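Local coordinates for thermotoga maritima TmcAL (Thermotoga maritima, PDB 5Y0T), which belongs to the HIGH nucleotidyl transferase family of the HUP clan and holds a bound adenosine-5'-rp-alpha-thio-triphosphate in this structure, at residues D91-V95 with M353-L359; K144-M148 with V161-E165; E277-F283 with C299-F305. The contacts are given in a common frame with arbitrary orientation. Residues are numbered along the deposited sequence.

Contact 1: residues D91-V95 with M353-L359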
ATOM      1  N   ASP A  91     -11.041 -28.622 -16.556  1.00 20.77           N
ATOM      2  CA  ASP A  91     -11.636 -29.882 -16.148  1.00 21.90           C
ATOM      3  C   ASP A  91     -12.981 -29.676 -15.420  1.00 20.09           C
ATOM      4  O   ASP A  91     -13.896 -30.479 -15.562  1.00 23.03           O
ATOM      5  CB  ASP A  91     -10.674 -30.657 -15.254  1.00 20.80           C
ATOM      6  CG  ASP A  91     -11.250 -31.982 -14.804  1.00 32.35           C
ATOM      7  OD1 ASP A  91     -11.230 -32.929 -15.611  1.00 36.69           O
ATOM      8  OD2 ASP A  91     -11.720 -32.060 -13.652  1.00 37.44           O
ATOM      9  N   ALA A  92     -13.098 -28.596 -14.654  1.00 19.75           N
ATOM     10  CA  ALA A  92     -14.295 -28.371 -13.844  1.00 22.96           C
ATOM     11  C   ALA A  92     -15.514 -27.990 -14.685  1.00 20.52           C
ATOM     12  O   ALA A  92     -16.652 -28.106 -14.220  1.00 21.60           O
ATOM     13  CB  ALA A  92     -14.036 -27.305 -12.805  1.00 20.49           C
ATOM     14  N   THR A  93     -15.287 -27.540 -15.916  1.00 17.74           N
ATOM     15  CA  THR A  93     -16.400 -27.187 -16.795  1.00 18.82           C
ATOM     16  C   THR A  93     -17.280 -28.395 -17.044  1.00 20.03           C
ATOM     17  O   THR A  93     -18.468 -28.250 -17.338  1.00 18.44           O
ATOM     18  CB  THR A  93     -15.929 -26.684 -18.161  1.00 19.45           C
ATOM     19  OG1 THR A  93     -15.209 -27.743 -18.809  1.00 18.31           O
ATOM     20  CG2 THR A  93     -15.014 -25.440 -18.010  1.00 17.37           C
ATOM     21  N   GLY A  94     -16.671 -29.579 -16.960  1.00 23.36           N
ATOM     22  CA  GLY A  94     -17.369 -30.833 -17.180  1.00 21.16           C
ATOM     23  C   GLY A  94     -17.528 -31.181 -18.651  1.00 22.38           C
ATOM     24  O   GLY A  94     -18.160 -32.194 -18.979  1.00 24.03           O
ATOM     25  N   VAL A  95     -17.119 -30.274 -19.533  1.00 17.73           N
ATOM     26  CA  VAL A  95     -17.271 -30.502 -20.979  1.00 21.22           C
ATOM     27  C   VAL A  95     -16.009 -30.555 -21.856  1.00 24.61           C
ATOM     28  O   VAL A  95     -16.062 -31.007 -23.006  1.00 21.61           O
ATOM     29  CB  VAL A  95     -18.192 -29.423 -21.579  1.00 19.56           C
ATOM     30  CG1 VAL A  95     -19.564 -29.453 -20.892  1.00 22.96           C
ATOM     31  CG2 VAL A  95     -17.543 -28.049 -21.433  1.00 17.35           C
ATOM     32  N   MET A 353     -22.598 -26.758 -19.581  1.00 22.10           N
ATOM     33  CA  MET A 353     -21.754 -26.578 -18.398  1.00 19.79           C
ATOM     34  C   MET A 353     -22.579 -26.421 -17.135  1.00 25.63           C
ATOM     35  O   MET A 353     -22.204 -26.933 -16.086  1.00 25.06           O
ATOM     36  CB  MET A 353     -20.829 -25.367 -18.554  1.00 19.03           C
ATOM     37  CG  MET A 353     -19.672 -25.605 -19.511  1.00 23.62           C
ATOM     38  SD  MET A 353     -18.756 -24.092 -19.852  1.00 28.33           S
ATOM     39  CE  MET A 353     -18.398 -23.553 -18.181  1.00 20.90           C
ATOM     40  N   ARG A 354     -23.708 -25.723 -17.226  1.00 24.06           N
ATOM     41  CA  ARG A 354     -24.526 -25.541 -16.026  1.00 27.23           C
ATOM     42  C   ARG A 354     -25.031 -26.882 -15.519  1.00 28.86           C
ATOM     43  O   ARG A 354     -25.233 -27.062 -14.316  1.00 25.45           O
ATOM     44  CB  ARG A 354     -25.687 -24.587 -16.283  1.00 26.90           C
ATOM     45  CG  ARG A 354     -25.228 -23.144 -16.545  1.00 29.18           C
ATOM     46  CD  ARG A 354     -26.394 -22.155 -16.511  1.00 34.15           C
ATOM     47  NE  ARG A 354     -26.020 -20.849 -17.060  1.00 36.26           N
ATOM     48  CZ  ARG A 354     -25.403 -19.891 -16.369  1.00 40.61           C
ATOM     49  NH1 ARG A 354     -25.110 -18.735 -16.951  1.00 44.06           N
ATOM     50  NH2 ARG A 354     -25.075 -20.086 -15.096  1.00 36.18           N
ATOM     51  N   LYS A 355     -25.218 -27.835 -16.425  1.00 25.02           N
ATOM     52  CA  LYS A 355     -25.616 -29.176 -16.004  1.00 27.51           C
ATOM     53  C   LYS A 355     -24.423 -30.017 -15.547  1.00 27.83           C
ATOM     54  O   LYS A 355     -24.546 -30.832 -14.634  1.00 28.85           O
ATOM     55  CB  LYS A 355     -26.350 -29.912 -17.131  1.00 27.63           C
ATOM     56  CG  LYS A 355     -27.635 -29.220 -17.610  1.00 35.76           C
ATOM     57  CD  LYS A 355     -28.248 -29.987 -18.786  1.00 43.05           C
ATOM     58  CE  LYS A 355     -29.566 -29.374 -19.265  1.00 57.79           C
ATOM     59  NZ  LYS A 355     -29.388 -28.081 -19.994  1.00 62.30           N
ATOM     60  N   LYS A 356     -23.296 -29.888 -16.240  1.00 19.91           N
ATOM     61  CA  LYS A 356     -22.174 -30.806 -16.004  1.00 21.49           C
ATOM     62  C   LYS A 356     -21.009 -30.292 -15.148  1.00 23.28           C
ATOM     63  O   LYS A 356     -20.130 -31.076 -14.772  1.00 22.59           O
ATOM     64  CB  LYS A 356     -21.619 -31.255 -17.361  1.00 25.11           C
ATOM     65  CG  LYS A 356     -22.629 -32.007 -18.219  1.00 33.58           C
ATOM     66  CD  LYS A 356     -21.944 -32.711 -19.386  1.00 47.06           C
ATOM     67  CE  LYS A 356     -22.897 -33.649 -20.130  1.00 55.69           C
ATOM     68  NZ  LYS A 356     -23.496 -34.689 -19.235  1.00 61.76           N
ATOM     69  N   ALA A 357     -21.000 -29.004 -14.813  1.00 20.42           N
ATOM     70  CA  ALA A 357     -19.803 -28.428 -14.190  1.00 20.27           C
ATOM     71  C   ALA A 357     -19.632 -28.921 -12.760  1.00 23.00           C
ATOM     72  O   ALA A 357     -20.608 -29.244 -12.096  1.00 21.70           O
ATOM     73  CB  ALA A 357     -19.848 -26.920 -14.208  1.00 19.33           C
ATOM     74  N   LYS A 358     -18.381 -29.001 -12.314  1.00 19.07           N
ATOM     75  CA  LYS A 358     -18.064 -29.467 -10.966  1.00 23.76           C
ATOM     76  C   LYS A 358     -17.771 -28.313 -10.017  1.00 25.41           C
ATOM     77  O   LYS A 358     -17.469 -28.548  -8.858  1.00 23.15           O
ATOM     78  CB  LYS A 358     -16.854 -30.420 -10.989  1.00 24.87           C
ATOM     79  CG  LYS A 358     -16.882 -31.486 -12.093  1.00 39.86           C
ATOM     80  CD  LYS A 358     -15.491 -32.119 -12.272  1.00 45.79           C
ATOM     81  CE  LYS A 358     -15.426 -33.001 -13.513  1.00 50.98           C
ATOM     82  NZ  LYS A 358     -14.241 -33.905 -13.471  1.00 55.17           N
ATOM     83  N   LEU A 359     -17.809 -27.081 -10.529  1.00 23.44           N
ATOM     84  CA  LEU A 359     -17.651 -25.878  -9.707  1.00 23.19           C
ATOM     85  C   LEU A 359     -18.805 -24.934 -10.010  1.00 24.05           C
ATOM     86  O   LEU A 359     -19.321 -24.954 -11.124  1.00 19.73           O
ATOM     87  CB  LEU A 359     -16.318 -25.166  -9.991  1.00 14.42           C
ATOM     88  CG  LEU A 359     -15.002 -25.857  -9.610  1.00 20.52           C
ATOM     89  CD1 LEU A 359     -13.810 -25.046 -10.115  1.00 15.98           C
ATOM     90  CD2 LEU A 359     -14.946 -26.022  -8.095  1.00 22.56           C
TER

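Contact 2: residues K144-M148 with V161-E165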
ATOM      1  N   LYS A 144      15.530 -30.871 -13.606  1.00 35.69           N
ATOM      2  CA  LYS A 144      16.107 -31.122 -14.923  1.00 34.88           C
ATOM      3  C   LYS A 144      17.234 -32.152 -14.848  1.00 35.16           C
ATOM      4  O   LYS A 144      17.231 -33.146 -15.581  1.00 36.78           O
ATOM      5  CB  LYS A 144      16.621 -29.816 -15.541  1.00 44.63           C
ATOM      6  CG  LYS A 144      17.164 -29.969 -16.965  1.00 44.88           C
ATOM      7  CD  LYS A 144      17.530 -28.629 -17.600  1.00 49.08           C
ATOM      8  CE  LYS A 144      18.643 -27.917 -16.837  1.00 52.76           C
ATOM      9  NZ  LYS A 144      19.095 -26.677 -17.541  1.00 52.28           N
ATOM     10  N   TYR A 145      18.188 -31.913 -13.953  1.00 33.57           N
ATOM     11  CA  TYR A 145      19.335 -32.797 -13.788  1.00 38.42           C
ATOM     12  C   TYR A 145      18.884 -34.176 -13.312  1.00 36.95           C
ATOM     13  O   TYR A 145      19.423 -35.198 -13.742  1.00 41.02           O
ATOM     14  CB  TYR A 145      20.340 -32.196 -12.799  1.00 42.69           C
ATOM     15  CG  TYR A 145      20.863 -30.842 -13.217  1.00 46.37           C
ATOM     16  CD1 TYR A 145      21.063 -30.536 -14.557  1.00 50.53           C
ATOM     17  CD2 TYR A 145      21.148 -29.868 -12.273  1.00 43.09           C
ATOM     18  CE1 TYR A 145      21.537 -29.297 -14.946  1.00 51.54           C
ATOM     19  CE2 TYR A 145      21.620 -28.630 -12.653  1.00 50.00           C
ATOM     20  CZ  TYR A 145      21.814 -28.349 -13.987  1.00 51.27           C
ATOM     21  OH  TYR A 145      22.285 -27.114 -14.362  1.00 52.84           O
ATOM     22  N   ALA A 146      17.883 -34.196 -12.436  1.00 32.67           N
ATOM     23  CA  ALA A 146      17.379 -35.456 -11.901  1.00 35.42           C
ATOM     24  C   ALA A 146      16.715 -36.282 -13.002  1.00 33.89           C
ATOM     25  O   ALA A 146      16.890 -37.507 -13.070  1.00 35.72           O
ATOM     26  CB  ALA A 146      16.414 -35.202 -10.766  1.00 34.18           C
ATOM     27  N   LEU A 147      15.964 -35.607 -13.867  1.00 31.93           N
ATOM     28  CA  LEU A 147      15.317 -36.274 -14.994  1.00 30.17           C
ATOM     29  C   LEU A 147      16.356 -36.820 -15.957  1.00 32.14           C
ATOM     30  O   LEU A 147      16.237 -37.950 -16.442  1.00 36.21           O
ATOM     31  CB  LEU A 147      14.364 -35.317 -15.714  1.00 27.05           C
ATOM     32  CG  LEU A 147      13.066 -35.004 -14.969  1.00 30.18           C
ATOM     33  CD1 LEU A 147      12.325 -33.857 -15.634  1.00 29.21           C
ATOM     34  CD2 LEU A 147      12.174 -36.233 -14.905  1.00 30.90           C
ATOM     35  N   MET A 148      17.394 -36.024 -16.215  1.00 32.87           N
ATOM     36  CA  MET A 148      18.483 -36.462 -17.078  1.00 33.59           C
ATOM     37  C   MET A 148      19.138 -37.720 -16.536  1.00 41.15           C
ATOM     38  O   MET A 148      19.413 -38.659 -17.281  1.00 40.76           O
ATOM     39  CB  MET A 148      19.538 -35.364 -17.229  1.00 38.82           C
ATOM     40  CG  MET A 148      19.076 -34.176 -18.041  1.00 36.61           C
ATOM     41  SD  MET A 148      20.298 -32.852 -18.099  1.00 47.60           S
ATOM     42  CE  MET A 148      19.410 -31.661 -19.087  1.00 72.65           C
ATOM     43  N   VAL A 161      15.965 -34.388 -22.558  1.00 38.10           N
ATOM     44  CA  VAL A 161      15.445 -33.629 -21.418  1.00 38.23           C
ATOM     45  C   VAL A 161      15.750 -32.132 -21.553  1.00 36.42           C
ATOM     46  O   VAL A 161      15.043 -31.291 -20.988  1.00 36.62           O
ATOM     47  CB  VAL A 161      16.020 -34.179 -20.082  1.00 36.37           C
ATOM     48  CG1 VAL A 161      15.383 -33.491 -18.873  1.00 38.72           C
ATOM     49  CG2 VAL A 161      15.801 -35.687 -20.000  1.00 29.09           C
ATOM     50  N   LEU A 162      16.782 -31.797 -22.327  1.00 39.18           N
ATOM     51  CA  LEU A 162      17.119 -30.395 -22.585  1.00 39.84           C
ATOM     52  C   LEU A 162      15.954 -29.601 -23.197  1.00 39.31           C
ATOM     53  O   LEU A 162      15.944 -28.371 -23.134  1.00 38.05           O
ATOM     54  CB  LEU A 162      18.343 -30.300 -23.497  1.00 44.58           C
ATOM     55  CG  LEU A 162      19.666 -30.728 -22.867  1.00 55.24           C
ATOM     56  CD1 LEU A 162      20.740 -30.927 -23.936  1.00 51.90           C
ATOM     57  CD2 LEU A 162      20.114 -29.688 -21.852  1.00 62.86           C
ATOM     58  N   LYS A 163      14.972 -30.294 -23.771  1.00 34.48           N
ATOM     59  CA  LYS A 163      13.784 -29.623 -24.305  1.00 30.00           C
ATOM     60  C   LYS A 163      13.046 -28.844 -23.213  1.00 30.48           C
ATOM     61  O   LYS A 163      12.313 -27.892 -23.490  1.00 32.52           O
ATOM     62  CB  LYS A 163      12.836 -30.633 -24.952  1.00 27.39           C
ATOM     63  CG  LYS A 163      13.343 -31.253 -26.261  1.00 34.71           C
ATOM     64  CD  LYS A 163      12.399 -32.376 -26.700  1.00 40.62           C
ATOM     65  CE  LYS A 163      13.021 -33.257 -27.762  1.00 47.75           C
ATOM     66  NZ  LYS A 163      12.162 -34.450 -28.000  1.00 52.42           N
ATOM     67  N   LEU A 164      13.265 -29.240 -21.965  1.00 32.99           N
ATOM     68  CA  LEU A 164      12.564 -28.642 -20.839  1.00 34.71           C
ATOM     69  C   LEU A 164      13.234 -27.342 -20.406  1.00 34.54           C
ATOM     70  O   LEU A 164      12.882 -26.772 -19.385  1.00 41.50           O
ATOM     71  CB  LEU A 164      12.479 -29.632 -19.676  1.00 36.40           C
ATOM     72  CG  LEU A 164      11.619 -30.869 -19.978  1.00 37.62           C
ATOM     73  CD1 LEU A 164      11.660 -31.874 -18.832  1.00 40.49           C
ATOM     74  CD2 LEU A 164      10.177 -30.468 -20.284  1.00 37.10           C
ATOM     75  N   GLU A 165      14.229 -26.883 -21.157  1.00 33.81           N
ATOM     76  CA  GLU A 165      14.762 -25.546 -20.904  1.00 33.26           C
ATOM     77  C   GLU A 165      13.890 -24.485 -21.575  1.00 36.47           C
ATOM     78  O   GLU A 165      14.075 -23.287 -21.366  1.00 38.37           O
ATOM     79  CB  GLU A 165      16.209 -25.431 -21.387  1.00 35.27           C
ATOM     80  CG  GLU A 165      17.136 -26.431 -20.732  1.00 44.80           C
ATOM     81  CD  GLU A 165      18.599 -26.185 -21.050  1.00 54.52           C
ATOM     82  OE1 GLU A 165      18.901 -25.382 -21.962  1.00 60.11           O
ATOM     83  OE2 GLU A 165      19.446 -26.805 -20.379  1.00 53.56           O
TER

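Contact 3: residues E277-F283 with C299-F305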
ATOM      1  N   GLU A 277      14.979 -18.231   0.491  1.00 47.08           N
ATOM      2  CA  GLU A 277      16.330 -17.954   0.007  1.00 42.64           C
ATOM      3  C   GLU A 277      16.795 -16.525   0.254  1.00 38.87           C
ATOM      4  O   GLU A 277      17.482 -15.945  -0.588  1.00 37.14           O
ATOM      5  CB  GLU A 277      16.430 -18.248  -1.489  1.00 47.29           C
ATOM      6  CG  GLU A 277      16.155 -19.686  -1.876  1.00 51.58           C
ATOM      7  CD  GLU A 277      16.357 -19.918  -3.360  1.00 56.10           C
ATOM      8  OE1 GLU A 277      17.513 -19.809  -3.833  1.00 61.86           O
ATOM      9  OE2 GLU A 277      15.360 -20.198  -4.056  1.00 57.39           O
ATOM     10  N   GLY A 278      16.424 -15.967   1.402  1.00 38.90           N
ATOM     11  CA  GLY A 278      16.833 -14.622   1.766  1.00 36.94           C
ATOM     12  C   GLY A 278      16.127 -13.489   1.028  1.00 37.38           C
ATOM     13  O   GLY A 278      16.561 -12.342   1.108  1.00 35.81           O
ATOM     14  N   LEU A 279      15.033 -13.791   0.327  1.00 32.72           N
ATOM     15  CA  LEU A 279      14.339 -12.776  -0.463  1.00 32.06           C
ATOM     16  C   LEU A 279      13.624 -11.738   0.396  1.00 30.72           C
ATOM     17  O   LEU A 279      13.388 -10.616  -0.062  1.00 31.41           O
ATOM     18  CB  LEU A 279      13.336 -13.431  -1.419  1.00 32.98           C
ATOM     19  CG  LEU A 279      13.987 -13.931  -2.710  1.00 33.92           C
ATOM     20  CD1 LEU A 279      13.140 -14.992  -3.399  1.00 28.89           C
ATOM     21  CD2 LEU A 279      14.239 -12.761  -3.651  1.00 38.05           C
ATOM     22  N   GLU A 280      13.264 -12.104   1.623  1.00 31.69           N
ATOM     23  CA  GLU A 280      12.581 -11.158   2.499  1.00 35.04           C
ATOM     24  C   GLU A 280      13.505  -9.985   2.766  1.00 33.70           C
ATOM     25  O   GLU A 280      13.101  -8.820   2.622  1.00 32.22           O
ATOM     26  CB  GLU A 280      12.145 -11.809   3.817  1.00 34.86           C
ATOM     27  CG  GLU A 280      11.155 -12.956   3.659  1.00 34.41           C
ATOM     28  CD  GLU A 280      11.844 -14.312   3.546  1.00 42.92           C
ATOM     29  OE1 GLU A 280      13.047 -14.345   3.217  1.00 40.97           O
ATOM     30  OE2 GLU A 280      11.188 -15.343   3.791  1.00 46.07           O
ATOM     31  N   LYS A 281      14.750 -10.295   3.119  1.00 30.02           N
ATOM     32  CA  LYS A 281      15.742  -9.260   3.416  1.00 33.28           C
ATOM     33  C   LYS A 281      16.059  -8.436   2.178  1.00 33.88           C
ATOM     34  O   LYS A 281      16.221  -7.225   2.262  1.00 33.26           O
ATOM     35  CB  LYS A 281      17.034  -9.871   3.989  1.00 35.38           C
ATOM     36  CG  LYS A 281      18.081  -8.838   4.400  1.00 38.25           C
ATOM     37  CD  LYS A 281      19.274  -9.489   5.108  1.00 40.53           C
ATOM     38  CE  LYS A 281      20.252  -8.446   5.647  1.00 45.96           C
ATOM     39  NZ  LYS A 281      21.432  -9.090   6.320  1.00 52.70           N
ATOM     40  N   ARG A 282      16.123  -9.087   1.020  1.00 32.01           N
ATOM     41  CA  ARG A 282      16.412  -8.371  -0.218  1.00 31.81           C
ATOM     42  C   ARG A 282      15.281  -7.392  -0.566  1.00 33.73           C
ATOM     43  O   ARG A 282      15.543  -6.253  -0.964  1.00 33.81           O
ATOM     44  CB  ARG A 282      16.659  -9.364  -1.370  1.00 26.25           C
ATOM     45  CG  ARG A 282      17.911 -10.238  -1.143  1.00 34.82           C
ATOM     46  CD  ARG A 282      18.180 -11.171  -2.312  1.00 44.75           C
ATOM     47  NE  ARG A 282      18.715 -10.447  -3.457  1.00 48.84           N
ATOM     48  CZ  ARG A 282      20.011 -10.257  -3.678  1.00 51.69           C
ATOM     49  NH1 ARG A 282      20.910 -10.752  -2.831  1.00 57.20           N
ATOM     50  NH2 ARG A 282      20.407  -9.580  -4.748  1.00 50.12           N
ATOM     51  N   PHE A 283      14.033  -7.825  -0.418  1.00 27.54           N
ATOM     52  CA  PHE A 283      12.906  -6.914  -0.642  1.00 28.82           C
ATOM     53  C   PHE A 283      12.981  -5.744   0.340  1.00 31.81           C
ATOM     54  O   PHE A 283      12.823  -4.595  -0.047  1.00 29.85           O
ATOM     55  CB  PHE A 283      11.551  -7.628  -0.493  1.00 27.06           C
ATOM     56  CG  PHE A 283      10.910  -8.016  -1.802  1.00 24.65           C
ATOM     57  CD1 PHE A 283      11.552  -8.888  -2.668  1.00 28.78           C
ATOM     58  CD2 PHE A 283       9.655  -7.520  -2.162  1.00 22.99           C
ATOM     59  CE1 PHE A 283      10.966  -9.266  -3.871  1.00 25.47           C
ATOM     60  CE2 PHE A 283       9.057  -7.893  -3.366  1.00 27.00           C
ATOM     61  CZ  PHE A 283       9.710  -8.759  -4.225  1.00 24.25           C
ATOM     62  N   CYS A 299      18.193  -4.344  -8.018  1.00 36.70           N
ATOM     63  CA  CYS A 299      18.809  -4.552  -6.712  1.00 35.04           C
ATOM     64  C   CYS A 299      18.491  -5.939  -6.144  1.00 29.65           C
ATOM     65  O   CYS A 299      19.367  -6.601  -5.597  1.00 32.26           O
ATOM     66  CB  CYS A 299      18.362  -3.464  -5.724  1.00 36.04           C
ATOM     67  SG  CYS A 299      18.975  -3.680  -4.023  1.00 44.04           S
ATOM     68  N   VAL A 300      17.238  -6.373  -6.254  1.00 27.25           N
ATOM     69  CA  VAL A 300      16.834  -7.671  -5.713  1.00 29.35           C
ATOM     70  C   VAL A 300      17.409  -8.803  -6.571  1.00 38.49           C
ATOM     71  O   VAL A 300      17.821  -9.846  -6.054  1.00 33.93           O
ATOM     72  CB  VAL A 300      15.294  -7.810  -5.639  1.00 30.77           C
ATOM     73  CG1 VAL A 300      14.906  -9.208  -5.158  1.00 28.28           C
ATOM     74  CG2 VAL A 300      14.683  -6.726  -4.717  1.00 29.97           C
ATOM     75  N   LYS A 301      17.434  -8.573  -7.883  1.00 36.54           N
ATOM     76  CA  LYS A 301      17.921  -9.551  -8.860  1.00 40.89           C
ATOM     77  C   LYS A 301      19.354 -10.010  -8.606  1.00 37.07           C
ATOM     78  O   LYS A 301      20.246  -9.217  -8.333  1.00 36.45           O
ATOM     79  CB  LYS A 301      17.831  -8.973 -10.283  1.00 44.48           C
ATOM     80  CG  LYS A 301      18.495  -9.829 -11.370  1.00 46.79           C
ATOM     81  CD  LYS A 301      17.460 -10.655 -12.140  1.00 43.26           C
ATOM     82  CE  LYS A 301      18.114 -11.562 -13.177  1.00 38.57           C
ATOM     83  NZ  LYS A 301      19.047 -12.553 -12.552  1.00 38.23           N
ATOM     84  N   ALA A 302      19.561 -11.311  -8.713  1.00 38.35           N
ATOM     85  CA  ALA A 302      20.903 -11.864  -8.695  1.00 48.17           C
ATOM     86  C   ALA A 302      20.887 -13.096  -9.564  1.00 49.18           C
ATOM     87  O   ALA A 302      19.863 -13.412 -10.179  1.00 47.60           O
ATOM     88  CB  ALA A 302      21.347 -12.198  -7.283  1.00 46.39           C
ATOM     89  N   LYS A 303      22.019 -13.788  -9.597  1.00 52.68           N
ATOM     90  CA  LYS A 303      22.174 -14.992 -10.394  1.00 58.74           C
ATOM     91  C   LYS A 303      21.008 -15.962 -10.197  1.00 50.81           C
ATOM     92  O   LYS A 303      20.427 -16.448 -11.166  1.00 50.84           O
ATOM     93  CB  LYS A 303      23.502 -15.675 -10.044  1.00 63.36           C
ATOM     94  CG  LYS A 303      23.825 -16.906 -10.878  1.00 69.98           C
ATOM     95  CD  LYS A 303      25.143 -17.544 -10.432  1.00 71.38           C
ATOM     96  CE  LYS A 303      25.443 -18.801 -11.237  1.00 70.28           C
ATOM     97  NZ  LYS A 303      24.294 -19.754 -11.188  1.00 70.58           N
ATOM     98  N   ARG A 304      20.641 -16.217  -8.946  1.00 53.37           N
ATOM     99  CA  ARG A 304      19.650 -17.253  -8.667  1.00 58.60           C
ATOM    100  C   ARG A 304      18.200 -16.782  -8.795  1.00 57.01           C
ATOM    101  O   ARG A 304      17.282 -17.587  -8.626  1.00 60.83           O
ATOM    102  CB  ARG A 304      19.880 -17.846  -7.271  1.00 62.51           C
ATOM    103  CG  ARG A 304      19.820 -16.850  -6.127  1.00 64.38           C
ATOM    104  CD  ARG A 304      20.508 -17.408  -4.882  1.00 72.49           C
ATOM    105  NE  ARG A 304      20.351 -16.526  -3.726  1.00 77.77           N
ATOM    106  CZ  ARG A 304      21.077 -15.431  -3.510  1.00 78.84           C
ATOM    107  NH1 ARG A 304      22.017 -15.070  -4.372  1.00 77.86           N
ATOM    108  NH2 ARG A 304      20.856 -14.691  -2.430  1.00 80.66           N
ATOM    109  N   PHE A 305      17.977 -15.503  -9.101  1.00 49.29           N
ATOM    110  CA  PHE A 305      16.599 -15.022  -9.272  1.00 39.97           C
ATOM    111  C   PHE A 305      16.329 -14.448 -10.660  1.00 39.77           C
ATOM    112  O   PHE A 305      17.087 -13.622 -11.160  1.00 44.14           O
ATOM    113  CB  PHE A 305      16.262 -13.968  -8.220  1.00 32.62           C
ATOM    114  CG  PHE A 305      16.574 -14.394  -6.820  1.00 36.05           C
ATOM    115  CD1 PHE A 305      15.994 -15.533  -6.285  1.00 34.71           C
ATOM    116  CD2 PHE A 305      17.445 -13.651  -6.032  1.00 37.06           C
ATOM    117  CE1 PHE A 305      16.286 -15.931  -4.991  1.00 39.58           C
ATOM    118  CE2 PHE A 305      17.732 -14.039  -4.735  1.00 36.55           C
ATOM    119  CZ  PHE A 305      17.156 -15.183  -4.215  1.00 40.07           C
TER

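Contact 1: residues D91-V95 with M353-L359
Two helix C-termini meet here on the mixed sheet of the HUP-clan alpha/beta core: the end of helix 79-92 and the end of helix 346-356, which leaves helical phi/psi at Ala-357. After the first helix Val-95 N bonds Thr-93 OG1 at 3.3 Å, an ST turn, while the same OG1 is hydrogen-bonded to Leu-90 O. The CA atoms of Thr-93 and Ala-357 are 4.5 Å apart, the nearest CA pair. One backbone hydrogen bond joins the segments, from Lys-358 N to Ala-92 O (2.7 Å, nearly linear at 166°), and Ala-357 CA makes CA-H...O contacts with Ala-92 O (3.2 Å) and Thr-93 O (3.4 Å). Gly-94 has positive phi, which by itself favours glycine, and a CB in this place would clash with Lys-356 O, so the close approach depends on the missing side chain. Val-95 CG2 packs on Met-353 CG at 3.8 Å, both residues touching Ile-34 of strand 32-38. Ala-92 CB meets Leu-359 CD1 at 3.5 Å, with Ile-337 of strand 337-343 against both. At the surface the extended Lys-358 side chain reaches back along helix 79-92 to Asp-91, whose other carboxylate oxygen is held by Ser-184; the salt bridge closes with Lys-358 NZ 3.1 Å from Asp-91 OD2.

Contact 2: residues K144-M148 with V161-E165
Val-161 overlaps two successive side chains of helix 139-153: its CG1 lies 3.8 Å from Leu-147 CB, and its CB lies 3.7 Å from Met-148 CG. The unbranched Met-148 side chain then runs on, all trans beyond chi1, so that its CE reaches Leu-162 CD2 at 3.5 Å. Leu-147 CD1 meets Leu-164 CD1, also at 3.8 Å, and completes the apolar strip. The 3-10 turns of 161-165, closed by Leu-164 N to Val-161 O (2.9 Å) and Glu-165 N to Leu-162 O (3.0 Å), bring Val-161 and Leu-164 onto the face that meets the helix. One turn before Met-148, Lys-144 bends at chi3 (p) and its end comes across to 161-165, where Lys-144 NZ forms a salt bridge with Glu-165 OE2 at 2.9 Å. The contact thus packs the connection that leads to helix 167-182 back against helix 139-153, while helix 108-120 receives Leu-147 and Leu-164 on Val-114 and helix 123-134 meets Leu-147 through Tyr-125.

Contact 3: residues E277-F283 with C299-F305
Cys-299, in the last turn of helix 293-300 and disulfide-bonded to Cys-286 of helix 279-289, offers its carbonyl O to Arg-282 NH2 in a weak hydrogen bond of 3.3 Å. Val-300 O is the stronger acceptor, taking Arg-282 NE at 2.8 Å and NH2 at 2.9 Å, so the guanidinium donates to the last carbonyls of the helix. The Val-300 side chain turns to the apolar side, with CG1 3.9 Å from Leu-279 CD2 and 4.1 Å from Phe-283 CE1. At Lys-301 the chain leaves the helix; Lys-301 NZ hydrogen-bonds Ala-302 O (2.7 Å) and Phe-305 O (2.6 Å), bracing the type I turn from Ala-302 to Phe-305. Phe-305 then faces Leu-279 in a CH-pi contact, CD2 lying 3.8 Å from the ring centroid, while Arg-282 CD approaches Phe-305 CE2 at 3.8 Å. Both helices of this hairpin pack on helix 307-318: Leu-279 and Phe-283 reach Leu-313 and Val-300 touches Ile-310, while ahead of helix 279-289 Glu-277 forms a salt bridge with Arg-309.

How the contacts relate
Contact 1 joins parts of the chain 258 residues apart, and contacts 2 and 3 both fall within that interval, in series, their segments only 13 and 16 residues apart. Contact 1 lies against strands 32-38 and 337-343 of the mixed sheet. Contacts 2 and 3 instead shape helical regions, their centres about 25 Å apart and nearest atoms about 8 Å. Centre to centre, contact 3 is about 41 Å from contact 1, across the chain's centre, and contact 2 about 35 Å from it. The side chain of Leu-164 lies about 14 Å from the bound adenosine-5'-rp-alpha-thio-triphosphate. Contact 1 thus joins chain-distant helix ends over the sheet, whereas contacts 2 and 3 are local packing.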